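Local coordinates for glycerate 2-kinase (Pyrococcus horikoshii, PDB 1X3L), which catalyses the ATP-dependent phosphorylation of D-glycerate to 2-phosphoglycerate and also accepts other nucleotides or pyrophosphate as phosphate donor, at residues F45-K50 against N122-I127; K150-L155 against E231-S236; G338-P343 against N404-L409; A360-F365 against S427-I432. One frame throughout, in Å; residues are numbered along the deposited sequence.

Contact 1: residues F45-K50 against N122-I127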
loop_
_atom_site.group_PDB
_atom_site.type_symbol
_atom_site.label_atom_id
_atom_site.label_comp_id
_atom_site.label_asym_id
_atom_site.label_seq_id
_atom_site.Cartn_x
_atom_site.Cartn_y
_atom_site.Cartn_z
ATOM N N PHE A 45 11.525 -18.514 14.034
ATOM C CA PHE A 45 12.681 -18.912 13.236
ATOM C C PHE A 45 13.917 -18.908 14.118
ATOM O O PHE A 45 14.138 -17.968 14.884
ATOM C CB PHE A 45 12.923 -17.944 12.072
ATOM C CG PHE A 45 11.762 -17.808 11.140
ATOM C CD1 PHE A 45 10.729 -16.920 11.420
ATOM C CD2 PHE A 45 11.695 -18.571 9.981
ATOM C CE1 PHE A 45 9.641 -16.796 10.555
ATOM C CE2 PHE A 45 10.614 -18.456 9.112
ATOM C CZ PHE A 45 9.585 -17.565 9.400
ATOM N N GLU A 46 14.726 -19.955 14.006
ATOM C CA GLU A 46 15.947 -20.053 14.795
ATOM C C GLU A 46 17.099 -19.410 14.037
ATOM O O GLU A 46 17.261 -19.632 12.839
ATOM C CB GLU A 46 16.276 -21.519 15.080
ATOM C CG GLU A 46 17.477 -21.713 15.989
ATOM C CD GLU A 46 17.792 -23.177 16.227
ATOM O OE1 GLU A 46 18.682 -23.467 17.057
ATOM O OE2 GLU A 46 17.153 -24.036 15.582
ATOM N N ILE A 47 17.892 -18.609 14.740
ATOM C CA ILE A 47 19.035 -17.932 14.135
ATOM C C ILE A 47 20.250 -18.853 14.187
ATOM O O ILE A 47 20.911 -18.964 15.217
ATOM C CB ILE A 47 19.373 -16.627 14.889
ATOM C CG1 ILE A 47 18.138 -15.730 14.961
ATOM C CG2 ILE A 47 20.509 -15.897 14.188
ATOM C CD1 ILE A 47 18.337 -14.475 15.786
ATOM N N LYS A 48 20.543 -19.519 13.077
ATOM C CA LYS A 48 21.683 -20.421 13.035
ATOM C C LYS A 48 22.727 -19.985 12.017
ATOM O O LYS A 48 23.377 -20.812 11.382
ATOM C CB LYS A 48 21.208 -21.849 12.746
ATOM C CG LYS A 48 20.301 -21.989 11.535
ATOM C CD LYS A 48 19.641 -23.364 11.506
ATOM C CE LYS A 48 18.752 -23.568 12.728
ATOM N NZ LYS A 48 18.122 -24.918 12.768
ATOM N N GLY A 49 22.889 -18.673 11.881
ATOM C CA GLY A 49 23.859 -18.134 10.945
ATOM C C GLY A 49 23.870 -16.622 11.019
ATOM O O GLY A 49 23.635 -16.049 12.083
ATOM N N LYS A 50 24.142 -15.973 9.894
ATOM C CA LYS A 50 24.166 -14.518 9.849
ATOM C C LYS A 50 22.845 -13.986 9.301
ATOM O O LYS A 50 22.024 -14.746 8.783
ATOM C CB LYS A 50 25.320 -14.035 8.969
ATOM C CG LYS A 50 26.700 -14.351 9.524
ATOM C CD LYS A 50 27.787 -13.847 8.590
ATOM C CE LYS A 50 29.171 -14.138 9.148
ATOM N NZ LYS A 50 29.382 -15.597 9.354
ATOM N N ASN A 122 22.378 -21.637 5.704
ATOM C CA ASN A 122 22.090 -21.510 7.129
ATOM C C ASN A 122 21.909 -20.058 7.578
ATOM O O ASN A 122 21.749 -19.788 8.768
ATOM C CB ASN A 122 23.200 -22.170 7.950
ATOM C CG ASN A 122 24.509 -21.427 7.855
ATOM O OD1 ASN A 122 25.025 -21.192 6.762
ATOM N ND2 ASN A 122 25.058 -21.047 9.005
ATOM N N ASP A 123 21.939 -19.127 6.628
ATOM C CA ASP A 123 21.754 -17.715 6.948
ATOM C C ASP A 123 20.306 -17.293 6.709
ATOM O O ASP A 123 19.551 -17.974 6.010
ATOM C CB ASP A 123 22.661 -16.829 6.090
ATOM C CG ASP A 123 24.130 -17.115 6.301
ATOM O OD1 ASP A 123 24.527 -17.390 7.454
ATOM O OD2 ASP A 123 24.887 -17.048 5.311
ATOM N N ILE A 124 19.929 -16.162 7.293
ATOM C CA ILE A 124 18.585 -15.624 7.139
ATOM C C ILE A 124 18.674 -14.353 6.299
ATOM O O ILE A 124 19.556 -13.518 6.516
ATOM C CB ILE A 124 17.957 -15.273 8.507
ATOM C CG1 ILE A 124 17.752 -16.549 9.328
ATOM C CG2 ILE A 124 16.632 -14.534 8.310
ATOM C CD1 ILE A 124 17.080 -16.319 10.665
ATOM N N VAL A 125 17.773 -14.216 5.332
ATOM C CA VAL A 125 17.757 -13.038 4.473
ATOM C C VAL A 125 16.403 -12.340 4.519
ATOM O O VAL A 125 15.398 -12.890 4.071
ATOM C CB VAL A 125 18.053 -13.399 2.999
ATOM C CG1 VAL A 125 18.023 -12.140 2.142
ATOM C CG2 VAL A 125 19.406 -14.096 2.885
ATOM N N PHE A 126 16.384 -11.128 5.066
ATOM C CA PHE A 126 15.160 -10.338 5.142
ATOM C C PHE A 126 14.956 -9.617 3.815
ATOM O O PHE A 126 15.872 -8.970 3.307
ATOM C CB PHE A 126 15.263 -9.283 6.253
ATOM C CG PHE A 126 14.890 -9.786 7.614
ATOM C CD1 PHE A 126 13.556 -9.862 7.998
ATOM C CD2 PHE A 126 15.871 -10.180 8.515
ATOM C CE1 PHE A 126 13.202 -10.325 9.261
ATOM C CE2 PHE A 126 15.530 -10.645 9.782
ATOM C CZ PHE A 126 14.195 -10.717 10.157
ATOM N N ILE A 127 13.763 -9.740 3.246
ATOM C CA ILE A 127 13.438 -9.051 1.999
ATOM C C ILE A 127 12.359 -8.056 2.423
ATOM O O ILE A 127 11.264 -8.458 2.809
ATOM C CB ILE A 127 12.858 -10.014 0.942
ATOM C CG1 ILE A 127 13.830 -11.170 0.694
ATOM C CG2 ILE A 127 12.602 -9.262 -0.359
ATOM C CD1 ILE A 127 15.152 -10.746 0.068
HETATM O O HOH W 1 19.210 -19.296 10.210
#

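Contact 2: residues K150-L155 against E231-S236. With EDO (1,2-ethanediol), chain F.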
loop_
_atom_site.group_PDB
_atom_site.type_symbol
_atom_site.label_atom_id
_atom_site.label_comp_id
_atom_site.label_asym_id
_atom_site.label_seq_id
_atom_site.Cartn_x
_atom_site.Cartn_y
_atom_site.Cartn_z
ATOM N N LYS A 150 12.151 -0.396 -21.435
ATOM C CA LYS A 150 11.334 0.803 -21.591
ATOM C C LYS A 150 10.500 0.754 -22.865
ATOM O O LYS A 150 9.297 1.000 -22.837
ATOM C CB LYS A 150 12.211 2.057 -21.605
ATOM C CG LYS A 150 12.956 2.332 -20.306
ATOM C CD LYS A 150 13.710 3.655 -20.394
ATOM C CE LYS A 150 14.482 3.949 -19.125
ATOM N NZ LYS A 150 15.176 5.266 -19.199
ATOM N N LEU A 151 11.138 0.438 -23.987
ATOM C CA LEU A 151 10.424 0.368 -25.254
ATOM C C LEU A 151 9.304 -0.668 -25.206
ATOM O O LEU A 151 8.213 -0.445 -25.734
ATOM C CB LEU A 151 11.390 0.028 -26.392
ATOM C CG LEU A 151 12.540 1.014 -26.624
ATOM C CD1 LEU A 151 13.364 0.559 -27.822
ATOM C CD2 LEU A 151 11.985 2.413 -26.862
ATOM N N THR A 152 9.577 -1.803 -24.571
ATOM C CA THR A 152 8.582 -2.862 -24.466
ATOM C C THR A 152 7.401 -2.386 -23.626
ATOM O O THR A 152 6.250 -2.473 -24.051
ATOM C CB THR A 152 9.180 -4.133 -23.827
ATOM O OG1 THR A 152 10.302 -4.579 -24.599
ATOM C CG2 THR A 152 8.138 -5.243 -23.780
ATOM N N THR A 153 7.692 -1.877 -22.434
ATOM C CA THR A 153 6.643 -1.386 -21.547
ATOM C C THR A 153 5.830 -0.282 -22.220
ATOM O O THR A 153 4.626 -0.164 -21.990
ATOM C CB THR A 153 7.228 -0.846 -20.223
ATOM O OG1 THR A 153 8.280 0.082 -20.506
ATOM C CG2 THR A 153 7.779 -1.978 -19.375
ATOM N N ASP A 154 6.487 0.519 -23.056
ATOM C CA ASP A 154 5.810 1.610 -23.756
ATOM C C ASP A 154 4.850 1.119 -24.825
ATOM O O ASP A 154 3.769 1.681 -25.000
ATOM C CB ASP A 154 6.824 2.562 -24.395
ATOM C CG ASP A 154 7.401 3.549 -23.403
ATOM O OD1 ASP A 154 6.606 4.223 -22.714
ATOM O OD2 ASP A 154 8.644 3.655 -23.318
ATOM N N LEU A 155 5.247 0.077 -25.548
ATOM C CA LEU A 155 4.400 -0.477 -26.596
ATOM C C LEU A 155 3.190 -1.168 -25.976
ATOM O O LEU A 155 2.136 -1.279 -26.602
ATOM C CB LEU A 155 5.195 -1.467 -27.449
ATOM C CG LEU A 155 6.363 -0.868 -28.237
ATOM C CD1 LEU A 155 7.131 -1.977 -28.935
ATOM C CD2 LEU A 155 5.839 0.142 -29.248
ATOM N N GLU A 231 6.186 -8.077 -33.007
ATOM C CA GLU A 231 7.226 -7.761 -33.978
ATOM C C GLU A 231 7.786 -6.363 -33.732
ATOM O O GLU A 231 8.855 -6.016 -34.236
ATOM C CB GLU A 231 6.668 -7.843 -35.404
ATOM C CG GLU A 231 6.170 -9.223 -35.816
ATOM C CD GLU A 231 7.287 -10.249 -35.929
ATOM O OE1 GLU A 231 6.982 -11.433 -36.195
ATOM O OE2 GLU A 231 8.466 -9.876 -35.757
ATOM N N LYS A 232 7.066 -5.567 -32.949
ATOM C CA LYS A 232 7.498 -4.207 -32.656
ATOM C C LYS A 232 8.491 -4.114 -31.502
ATOM O O LYS A 232 9.298 -3.186 -31.449
ATOM C CB LYS A 232 6.284 -3.319 -32.369
ATOM C CG LYS A 232 5.352 -3.128 -33.563
ATOM C CD LYS A 232 4.229 -2.148 -33.229
ATOM C CE LYS A 232 3.339 -1.862 -34.433
ATOM N NZ LYS A 232 2.584 -3.064 -34.890
ATOM N N VAL A 233 8.438 -5.068 -30.578
ATOM C CA VAL A 233 9.356 -5.062 -29.441
ATOM C C VAL A 233 10.761 -5.391 -29.930
ATOM O O VAL A 233 10.927 -6.027 -30.968
ATOM C CB VAL A 233 8.953 -6.109 -28.381
ATOM C CG1 VAL A 233 7.553 -5.817 -27.873
ATOM C CG2 VAL A 233 9.031 -7.510 -28.973
ATOM N N PRO A 234 11.794 -4.960 -29.189
ATOM C CA PRO A 234 13.165 -5.253 -29.615
ATOM C C PRO A 234 13.405 -6.749 -29.819
ATOM O O PRO A 234 12.718 -7.590 -29.233
ATOM C CB PRO A 234 14.014 -4.666 -28.486
ATOM C CG PRO A 234 13.101 -4.725 -27.300
ATOM C CD PRO A 234 11.787 -4.282 -27.883
ATOM N N GLU A 235 14.385 -7.066 -30.657
ATOM C CA GLU A 235 14.726 -8.448 -30.965
ATOM C C GLU A 235 15.111 -9.215 -29.701
ATOM O O GLU A 235 14.769 -10.385 -29.549
ATOM C CB GLU A 235 15.887 -8.483 -31.965
ATOM C CG GLU A 235 15.974 -9.754 -32.799
ATOM C CD GLU A 235 17.263 -9.836 -33.599
ATOM O OE1 GLU A 235 17.661 -8.812 -34.202
ATOM O OE2 GLU A 235 17.877 -10.926 -33.631
ATOM N N SER A 236 15.817 -8.543 -28.797
ATOM C CA SER A 236 16.261 -9.160 -27.551
ATOM C C SER A 236 15.099 -9.683 -26.714
ATOM O O SER A 236 15.241 -10.679 -26.004
ATOM C CB SER A 236 17.073 -8.160 -26.725
ATOM O OG SER A 236 16.259 -7.093 -26.270
HETATM C C1 EDO F . 6.017 -15.823 -34.499
HETATM O O1 EDO F . 5.615 -16.935 -33.686
HETATM C C2 EDO F . 7.537 -15.673 -34.464
HETATM O O2 EDO F . 7.941 -14.569 -35.280
#

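Contact 3: residues G338-P343 against N404-L409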
loop_
_atom_site.group_PDB
_atom_site.type_symbol
_atom_site.label_atom_id
_atom_site.label_comp_id
_atom_site.label_asym_id
_atom_site.label_seq_id
_atom_site.Cartn_x
_atom_site.Cartn_y
_atom_site.Cartn_z
ATOM N N GLY A 338 -13.639 21.303 -12.323
ATOM C CA GLY A 338 -13.921 21.003 -10.932
ATOM C C GLY A 338 -13.276 22.002 -9.991
ATOM O O GLY A 338 -12.485 22.848 -10.419
ATOM N N GLY A 339 -13.614 21.906 -8.709
ATOM C CA GLY A 339 -13.056 22.811 -7.719
ATOM C C GLY A 339 -11.937 22.166 -6.923
ATOM O O GLY A 339 -11.281 21.246 -7.403
ATOM N N LYS A 340 -11.723 22.647 -5.702
ATOM C CA LYS A 340 -10.672 22.117 -4.837
ATOM C C LYS A 340 -11.275 21.043 -3.930
ATOM O O LYS A 340 -12.346 21.242 -3.359
ATOM C CB LYS A 340 -10.084 23.254 -3.990
ATOM C CG LYS A 340 -8.683 22.998 -3.440
ATOM C CD LYS A 340 -8.198 24.195 -2.618
ATOM C CE LYS A 340 -6.686 24.171 -2.401
ATOM N NZ LYS A 340 -6.210 22.929 -1.734
ATOM N N GLY A 341 -10.592 19.909 -3.802
ATOM C CA GLY A 341 -11.109 18.839 -2.965
ATOM C C GLY A 341 -10.534 17.478 -3.305
ATOM O O GLY A 341 -9.535 17.387 -4.014
ATOM N N GLY A 342 -11.167 16.423 -2.791
ATOM C CA GLY A 342 -10.707 15.064 -3.033
ATOM C C GLY A 342 -11.720 14.024 -2.570
ATOM O O GLY A 342 -12.745 14.386 -1.997
ATOM N N PRO A 343 -11.447 12.721 -2.772
ATOM C CA PRO A 343 -12.357 11.636 -2.373
ATOM C C PRO A 343 -12.840 11.678 -0.920
ATOM O O PRO A 343 -14.034 11.826 -0.660
ATOM C CB PRO A 343 -11.547 10.373 -2.668
ATOM C CG PRO A 343 -10.623 10.799 -3.783
ATOM C CD PRO A 343 -10.194 12.175 -3.327
ATOM N N ASN A 404 -16.003 20.991 -5.043
ATOM C CA ASN A 404 -15.263 22.022 -4.339
ATOM C C ASN A 404 -15.440 21.793 -2.829
ATOM O O ASN A 404 -15.584 22.747 -2.059
ATOM C CB ASN A 404 -15.836 23.380 -4.767
ATOM C CG ASN A 404 -14.940 24.540 -4.412
ATOM O OD1 ASN A 404 -13.719 24.464 -4.547
ATOM N ND2 ASN A 404 -15.548 25.638 -3.976
ATOM N N SER A 405 -15.420 20.525 -2.410
ATOM C CA SER A 405 -15.619 20.189 -0.996
ATOM C C SER A 405 -14.562 20.771 -0.054
ATOM O O SER A 405 -14.853 21.047 1.104
ATOM C CB SER A 405 -15.693 18.667 -0.807
ATOM O OG SER A 405 -14.500 18.035 -1.245
ATOM N N TYR A 406 -13.343 20.961 -0.544
ATOM C CA TYR A 406 -12.283 21.522 0.296
ATOM C C TYR A 406 -12.701 22.875 0.870
ATOM O O TYR A 406 -12.546 23.128 2.065
ATOM C CB TYR A 406 -10.995 21.702 -0.514
ATOM C CG TYR A 406 -9.821 22.264 0.280
ATOM C CD1 TYR A 406 -8.868 21.416 0.844
ATOM C CD2 TYR A 406 -9.644 23.644 0.431
ATOM C CE1 TYR A 406 -7.761 21.921 1.529
ATOM C CE2 TYR A 406 -8.538 24.164 1.122
ATOM C CZ TYR A 406 -7.601 23.293 1.662
ATOM O OH TYR A 406 -6.492 23.778 2.321
ATOM N N GLU A 407 -13.235 23.742 0.015
ATOM C CA GLU A 407 -13.643 25.072 0.446
ATOM C C GLU A 407 -14.769 25.069 1.474
ATOM O O GLU A 407 -14.824 25.942 2.346
ATOM C CB GLU A 407 -14.051 25.910 -0.770
ATOM C CG GLU A 407 -12.938 26.112 -1.789
ATOM C CD GLU A 407 -11.691 26.718 -1.175
ATOM O OE1 GLU A 407 -11.813 27.733 -0.459
ATOM O OE2 GLU A 407 -10.586 26.184 -1.410
ATOM N N ALA A 408 -15.671 24.099 1.380
ATOM C CA ALA A 408 -16.777 24.030 2.331
ATOM C C ALA A 408 -16.274 23.552 3.685
ATOM O O ALA A 408 -16.541 24.179 4.710
ATOM C CB ALA A 408 -17.872 23.093 1.816
ATOM N N LEU A 409 -15.547 22.438 3.679
ATOM C CA LEU A 409 -15.011 21.874 4.913
ATOM C C LEU A 409 -14.084 22.859 5.617
ATOM O O LEU A 409 -14.046 22.913 6.845
ATOM C CB LEU A 409 -14.250 20.579 4.620
ATOM C CG LEU A 409 -15.086 19.386 4.128
ATOM C CD1 LEU A 409 -14.160 18.223 3.793
ATOM C CD2 LEU A 409 -16.099 18.978 5.204
HETATM O O HOH W 2 -4.338 22.402 0.255
#

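Contact 4: residues A360-F365 against S427-I432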
loop_
_atom_site.group_PDB
_atom_site.type_symbol
_atom_site.label_atom_id
_atom_site.label_comp_id
_atom_site.label_asym_id
_atom_site.label_seq_id
_atom_site.Cartn_x
_atom_site.Cartn_y
_atom_site.Cartn_z
ATOM N N ALA A 360 -22.938 11.631 16.397
ATOM C CA ALA A 360 -22.060 10.819 15.578
ATOM C C ALA A 360 -20.955 11.632 14.928
ATOM O O ALA A 360 -21.018 12.861 14.862
ATOM C CB ALA A 360 -22.881 10.110 14.504
ATOM N N LEU A 361 -19.939 10.929 14.449
ATOM C CA LEU A 361 -18.822 11.574 13.786
ATOM C C LEU A 361 -18.333 10.673 12.674
ATOM O O LEU A 361 -18.385 9.447 12.787
ATOM C CB LEU A 361 -17.685 11.846 14.780
ATOM C CG LEU A 361 -16.395 12.487 14.245
ATOM C CD1 LEU A 361 -15.729 13.320 15.330
ATOM C CD2 LEU A 361 -15.445 11.403 13.748
ATOM N N ILE A 362 -17.909 11.288 11.579
ATOM C CA ILE A 362 -17.364 10.546 10.458
ATOM C C ILE A 362 -16.070 11.223 10.048
ATOM O O ILE A 362 -16.039 12.432 9.793
ATOM C CB ILE A 362 -18.310 10.526 9.231
ATOM C CG1 ILE A 362 -19.500 9.597 9.493
ATOM C CG2 ILE A 362 -17.545 10.036 7.996
ATOM C CD1 ILE A 362 -20.510 9.540 8.357
ATOM N N VAL A 363 -14.991 10.454 10.020
ATOM C CA VAL A 363 -13.718 10.999 9.583
ATOM C C VAL A 363 -13.210 10.072 8.482
ATOM O O VAL A 363 -13.088 8.863 8.683
ATOM C CB VAL A 363 -12.697 11.107 10.758
ATOM C CG1 VAL A 363 -12.499 9.765 11.428
ATOM C CG2 VAL A 363 -11.372 11.646 10.238
ATOM N N ALA A 364 -12.964 10.639 7.305
ATOM C CA ALA A 364 -12.472 9.873 6.158
ATOM C C ALA A 364 -11.113 10.462 5.799
ATOM O O ALA A 364 -10.993 11.669 5.614
ATOM C CB ALA A 364 -13.435 10.009 4.981
ATOM N N PHE A 365 -10.095 9.618 5.693
ATOM C CA PHE A 365 -8.764 10.118 5.392
ATOM C C PHE A 365 -7.911 9.144 4.597
ATOM O O PHE A 365 -8.096 7.934 4.672
ATOM C CB PHE A 365 -8.046 10.464 6.702
ATOM C CG PHE A 365 -7.828 9.278 7.603
ATOM C CD1 PHE A 365 -6.574 8.676 7.696
ATOM C CD2 PHE A 365 -8.877 8.749 8.347
ATOM C CE1 PHE A 365 -6.371 7.563 8.518
ATOM C CE2 PHE A 365 -8.685 7.638 9.170
ATOM C CZ PHE A 365 -7.430 7.046 9.254
ATOM N N SER A 427 -7.092 4.529 1.955
ATOM C CA SER A 427 -7.988 5.268 2.841
ATOM C C SER A 427 -8.875 4.503 3.803
ATOM O O SER A 427 -9.197 3.334 3.591
ATOM C CB SER A 427 -8.869 6.195 2.004
ATOM O OG SER A 427 -8.077 7.095 1.249
ATOM N N ILE A 428 -9.289 5.204 4.856
ATOM C CA ILE A 428 -10.158 4.636 5.871
ATOM C C ILE A 428 -11.209 5.640 6.311
ATOM O O ILE A 428 -10.925 6.838 6.444
ATOM C CB ILE A 428 -9.371 4.220 7.128
ATOM C CG1 ILE A 428 -8.294 3.204 6.759
ATOM C CG2 ILE A 428 -10.333 3.658 8.177
ATOM C CD1 ILE A 428 -7.334 2.876 7.899
ATOM N N VAL A 429 -12.423 5.144 6.520
ATOM C CA VAL A 429 -13.516 5.967 6.991
ATOM C C VAL A 429 -13.899 5.417 8.355
ATOM O O VAL A 429 -14.163 4.224 8.497
ATOM C CB VAL A 429 -14.767 5.875 6.090
ATOM C CG1 VAL A 429 -15.846 6.798 6.632
ATOM C CG2 VAL A 429 -14.421 6.255 4.647
ATOM N N ILE A 430 -13.910 6.274 9.363
ATOM C CA ILE A 430 -14.293 5.826 10.691
ATOM C C ILE A 430 -15.612 6.502 11.042
ATOM O O ILE A 430 -15.709 7.728 10.989
ATOM C CB ILE A 430 -13.240 6.215 11.744
ATOM C CG1 ILE A 430 -11.875 5.624 11.374
ATOM C CG2 ILE A 430 -13.673 5.713 13.118
ATOM C CD1 ILE A 430 -10.745 6.019 12.350
ATOM N N ALA A 431 -16.630 5.711 11.370
ATOM C CA ALA A 431 -17.926 6.269 11.746
ATOM C C ALA A 431 -18.186 5.953 13.216
ATOM O O ALA A 431 -18.159 4.794 13.632
ATOM C CB ALA A 431 -19.037 5.682 10.869
ATOM N N ILE A 432 -18.435 6.988 14.008
ATOM C CA ILE A 432 -18.671 6.795 15.430
ATOM C C ILE A 432 -20.063 7.244 15.841
ATOM O O ILE A 432 -20.500 8.334 15.480
ATOM C CB ILE A 432 -17.650 7.593 16.277
ATOM C CG1 ILE A 432 -16.223 7.221 15.869
ATOM C CG2 ILE A 432 -17.882 7.323 17.760
ATOM C CD1 ILE A 432 -15.164 8.125 16.470
#

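Contact 1: residues F45-K50 against N122-I127
The carboxylate of Asp123 takes a backbone N-H on each oxygen. Asp123 CG stands anti to the carbonyl carbon, beside its own backbone N (chi1 -61°), and OD1 of Asp123 accepts a nearly straight bond of 2.8 Å from Lys50 N, which comes from above the carboxylate plane, while OD2 is hydrogen-bonded to Arg120 N. Next to it Ile124 N donates to Lys50 O at 2.9 Å, and Ile124 is also paired through its backbone with Tyr52 of strand 51-56. The Ile124 side chain supplies the apolar part, its CD1 lying 4.0 Å from Glu46 O and near the Ile47 side chain. One residue earlier, Asn122 ND2 reaches a lone pair of Lys48 O at 2.9 Å, in the carbonyl plane. Water 1 links Lys48 N, from which it accepts, to Asn122 O, to which it donates. Gly49 CA rests 3.5 Å from Asn122 O, where a beta carbon would collide with that oxygen. An alanine at Asp123 would probably leave Lys50 N and Arg120 N without their acceptor and free the turn to shift. Because two backbone N-H groups hold the carboxylate and the Lys50 ammonium lies nearby without touching it, the ionised form is likely to be stabilised.

Contact 2: residues K150-L155 against E231-S236
The helical segment 150-155 and the loop and helix start at 231-236 come closest at Thr152 and Val233, whose CA atoms lie 5.5 Å apart, and no hydrogen bond crosses between them. Leu155 has the largest share of the contact, through its CD1 methyl. Its chi2 of 175° extends CD1 toward the loop, where it meets the peptide that follows Lys232, lying 3.5 Å from Lys232 O. The same methyl touches Lys232 CB at 3.8 Å and Val233 CG1 at 4.0 Å, so it is wedged between the foot of one side chain and a branch of the next. The rest of the Lys232 chain runs away from the helix, and its NZ is hydrogen-bonded to Asp228 O. One turn earlier on the helix, Thr152 presents both of its branches. The Thr152 and Val233 side chains cross obliquely, with Thr152 CG2 4.2 Å from Val233 CG1. OG1 of Thr152 lies 3.6 Å from Pro234 CD, the two side chains meeting at about a right angle. That hydroxyl is hydrogen-bonded to Asp148 O in its own helix, so its touch on the proline ring is a van der Waals one. Pro234 occupies the N-cap position of helix 235-246, so the contact seats the start of that helix against the flank of helix 146-158. Farther from the helix, Glu231 OE1 takes a weak bond of 3.4 Å from O2 of a bound 1,2-ethanediol, probably a crystallisation additive. The join therefore depends on methyl and ring surfaces fitting together, while Thr152 OG1 and Lys232 NZ bond to carbonyls of their own neighbourhoods.

Contact 3: residues G338-P343 against N404-L409
Lys340 and Tyr406 each place CG anti to the backbone N (chi1 -158° and -179°), and their side chains lie side by side, pointing the same way. A bend at the end of the lysine (chi4 -57°) then brings NZ over the centre of the phenol face, a cation-pi contact with NZ 3.7 Å from the ring centroid of Tyr406. Before that bend, Lys340 CD packs 3.4 Å from Tyr406 CD2. Water 2 accepts from Lys340 NZ at 2.8 Å and is weakly bonded to Tyr406 OH. The backbones are tied as well: Lys340 N donates to an in-plane lone pair of Asn404 OD1 at 2.9 Å, and Tyr406 N to Lys340 O at 3.0 Å. Gly341 passes so near Ser405 OG that a beta carbon would collide with it. Glu407 OE2 comes within 3.3 Å of Lys340 CD, while Glu407 OE1 forms a salt bridge with Lys410. An alanine in place of Tyr406 would probably leave the lysine ammonium without its aromatic partner and free to swing. The contact fastens the glycine-rich loop ahead of helix 343-351 to the start of helix 405-411; Ser405 packs on helix 343-351, and Tyr406 and Leu409 on Leu415 of strand 415-416.

Contact 4: residues A360-F365 against S427-I432
Val363 and Ile430 form the tight middle of this contact: side by side and pointing the same way, they bring Val363 CG1 to 3.6 Å from Ile430 CB. The methyl gets there because CG1 sits between the backbone N and the carbonyl carbon (chi1 56°). Phe365 takes the same first torsion (63°), and the Phe365 and Ile428 side chains lie side by side, with Phe365 CZ 4.0 Å from Ile428 CB. Ile430 CD1 meets the edge of that ring, 4.1 Å from Phe365 CE2. The opposite end is looser, Leu361 CD2 standing 4.3 Å from Ile432 CD1. Strands 360-365 and 427-432 run antiparallel at 175°, joined by paired bonds at Leu361-Ile432, Val363-Ile430 and Phe365-Ile428, the shortest being Ile432 N to Leu361 O at 2.7 Å. They are neighbouring inner strands of a mixed sheet with helices on both sides, so neither face of the pair opens to solvent. The face carrying Phe365, Ile428 and Ile430 is covered by helices 6-20 and 268-281. The other face carries smaller groups: Ile362 CG2 lies 3.9 Å from Val429 CG1, and with Ala364 and Ala431 supplying only methyl groups, helices 343-351 and 297-314 pack there.

The four contacts fall into two groups. Contacts 1 and 2 come first along the chain, their centres 40 Å apart: contact 1 at the parallel sheet that contains strands 51-56 and 124-129, contact 2 between helix 146-158 and the loop leading into helix 235-246. Contacts 3 and 4 follow later, with centres 17 Å apart and nearest atoms about 6 Å apart. Their segments alternate in sequence, 338-343, 360-365, 404-409 and 427-432, so the two contacts interlock along the chain, and helix 343-351 touches residues of both. Contacts 1 and 4 lie on opposite sides of the chain's centre, their centres 42 Å apart, consistent with two separate parts of the kinase, one carrying contacts 1 and 2, the other contacts 3 and 4.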